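Local coordinates for putative Vgr protein (Escherichia coli, PDB 3WIT) that probably forms, through its C-terminal triple-stranded beta-helix, part of the trimeric spike of the type VI secretion system, at the interface of chains A and B. Residues are numbered along the deposited sequence; one frame, centred on the assembly and turned at random. Chains: chain A/B, Putative Vgr protein.

The interface of chains A and B. Residues chain A 35, 37, 51; chain B 42-46, 60.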
ATOM      1  N   GLU A  35     -10.787  -2.846  12.626  1.00 39.02           N
ATOM      2  CA  GLU A  35     -11.005  -1.579  13.365  1.00 46.49           C
ATOM      3  C   GLU A  35     -10.729  -0.362  12.487  1.00 44.40           C
ATOM      4  O   GLU A  35     -11.370  -0.184  11.451  1.00 46.01           O
ATOM      5  CB  GLU A  35     -10.111  -1.485  14.592  1.00 47.38           C
ATOM      6  CG  GLU A  35      -9.825  -2.808  15.213  1.00 60.27           C
ATOM      7  CD  GLU A  35     -10.611  -3.023  16.451  1.00 75.05           C
ATOM      8  OE1 GLU A  35     -11.808  -3.364  16.326  1.00 83.20           O
ATOM      9  OE2 GLU A  35     -10.039  -2.842  17.548  1.00 78.76           O
ATOM     10  N   SER A  37      -7.977   0.360  10.754  1.00 37.29           N
ATOM     11  CA  SER A  37      -7.056   0.128   9.649  1.00 33.64           C
ATOM     12  C   SER A  37      -7.841  -0.385   8.449  1.00 34.60           C
ATOM     13  O   SER A  37      -8.554  -1.391   8.557  1.00 37.83           O
ATOM     14  CB  SER A  37      -5.994  -0.893  10.057  1.00 34.38           C
ATOM     15  OG  SER A  37      -5.591  -0.691  11.409  1.00 40.77           O
ATOM     16  N   GLY A  51      -6.513   4.925  11.472  1.00 36.74           N
ATOM     17  CA  GLY A  51      -7.005   6.025  12.307  1.00 43.74           C
ATOM     18  C   GLY A  51      -7.364   7.185  11.398  1.00 46.38           C
ATOM     19  O   GLY A  51      -7.572   7.004  10.192  1.00 47.84           O
TER
ATOM     20  N   THR B  42      -4.141  -5.088  11.101  1.00 34.78           N
ATOM     21  CA  THR B  42      -4.480  -5.430  12.472  1.00 37.08           C
ATOM     22  C   THR B  42      -5.035  -4.158  13.142  1.00 36.14           C
ATOM     23  O   THR B  42      -5.037  -3.094  12.536  1.00 38.36           O
ATOM     24  CB  THR B  42      -3.225  -5.889  13.237  1.00 47.71           C
ATOM     25  OG1 THR B  42      -2.213  -4.865  13.160  1.00 52.78           O
ATOM     26  CG2 THR B  42      -2.685  -7.205  12.668  1.00 46.45           C
ATOM     27  N   PRO B  43      -5.463  -4.252  14.397  1.00 36.80           N
ATOM     28  CA  PRO B  43      -5.904  -2.995  14.997  1.00 40.39           C
ATOM     29  C   PRO B  43      -4.752  -1.974  15.134  1.00 45.45           C
ATOM     30  O   PRO B  43      -5.022  -0.797  15.313  1.00 44.71           O
ATOM     31  CB  PRO B  43      -6.403  -3.446  16.347  1.00 45.33           C
ATOM     32  CG  PRO B  43      -6.840  -4.835  16.126  1.00 41.57           C
ATOM     33  CD  PRO B  43      -5.764  -5.389  15.278  1.00 35.49           C
ATOM     34  N   ASP B  44      -3.499  -2.431  15.056  1.00 43.64           N
ATOM     35  CA  ASP B  44      -2.345  -1.541  15.206  1.00 42.75           C
ATOM     36  C   ASP B  44      -1.969  -0.840  13.925  1.00 38.90           C
ATOM     37  O   ASP B  44      -1.248   0.171  13.954  1.00 41.69           O
ATOM     38  CB  ASP B  44      -1.136  -2.328  15.648  1.00 52.66           C
ATOM     39  CG  ASP B  44      -1.118  -2.570  17.131  1.00 65.41           C
ATOM     40  OD1 ASP B  44      -1.968  -2.003  17.866  1.00 66.52           O
ATOM     41  OD2 ASP B  44      -0.224  -3.322  17.564  1.00 77.86           O
ATOM     42  N   GLY B  45      -2.410  -1.383  12.795  1.00 37.34           N
ATOM     43  CA  GLY B  45      -2.162  -0.710  11.523  1.00 34.04           C
ATOM     44  C   GLY B  45      -2.030  -1.649  10.343  1.00 34.63           C
ATOM     45  O   GLY B  45      -2.607  -2.748  10.321  1.00 34.10           O
ATOM     46  N   ILE B  46      -1.235  -1.238   9.365  1.00 33.32           N
ATOM     47  CA  ILE B  46      -1.115  -1.982   8.123  1.00 31.34           C
ATOM     48  C   ILE B  46       0.359  -2.149   7.821  1.00 39.48           C
ATOM     49  O   ILE B  46       1.149  -1.211   7.977  1.00 35.69           O
ATOM     50  CB  ILE B  46      -1.790  -1.223   6.962  1.00 30.04           C
ATOM     51  CG1 ILE B  46      -3.271  -0.990   7.284  1.00 34.16           C
ATOM     52  CG2 ILE B  46      -1.555  -1.963   5.623  1.00 35.14           C
ATOM     53  CD1 ILE B  46      -4.065  -0.161   6.202  1.00 38.06           C
ATOM     54  N   LYS B  60      -1.197   4.461  13.666  1.00 39.55           N
ATOM     55  CA  LYS B  60      -1.962   5.650  14.045  1.00 40.93           C
ATOM     56  C   LYS B  60      -1.103   6.914  14.035  1.00 42.50           C
ATOM     57  O   LYS B  60      -1.608   8.020  13.821  1.00 46.39           O
ATOM     58  CB  LYS B  60      -2.569   5.464  15.439  1.00 53.42           C
ATOM     59  CG  LYS B  60      -4.084   5.277  15.436  1.00 73.65           C
ATOM     60  CD  LYS B  60      -4.544   4.162  16.399  1.00 80.80           C
ATOM     61  CE  LYS B  60      -5.162   2.965  15.647  1.00 79.89           C
ATOM     62  NZ  LYS B  60      -4.697   1.633  16.168  1.00 74.85           N
TER
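The pyrrolidine ring of B:Pro43 carries A:Glu35 over one of its faces: A:Glu35 CG sits above that face, displaced toward the CB and CG of B:Pro43, with both ring carbons 3.7 Å away. After a bend at chi2 (-104°), the flat carboxylate runs out over the CB/CG side of the same face, its OE2 3.9 Å from B:Pro43 CB, and the two side chains cross obliquely. The methylene CG thus makes the nearest contact, with OE2 slightly farther off. The site belongs to the triple-stranded beta-helix of a VgrG protein, where turns of neighbouring chains in the trimer meet.

The other flat group, the carbonyl ending strand 37-42 of chain B, is approached from its tip. A:Ser37 OG donates to B:Thr42 O at 2.7 Å, and the C=O...OG angle of 167° places the hydroxyl nearly on the carbonyl axis. A:Ser37 OG stands anti to its own carbonyl carbon (chi1 -39°), which points it across the interface; B:Gly45 CA lies 3.4 Å from A:Ser37 OG. Behind the hydroxyl, A:Ser37 CB rests 3.9 Å from B:Ile46 CG1, adding an apolar contact.

Within chain B, B:Lys60 NZ hydrogen-bonds B:Pro43 O at 2.6 Å, in the carbonyl plane, tying the proline turn to a later loop. Its chain passes A:Gly51 more loosely, with B:Lys60 CG 4.3 Å from A:Gly51 CA.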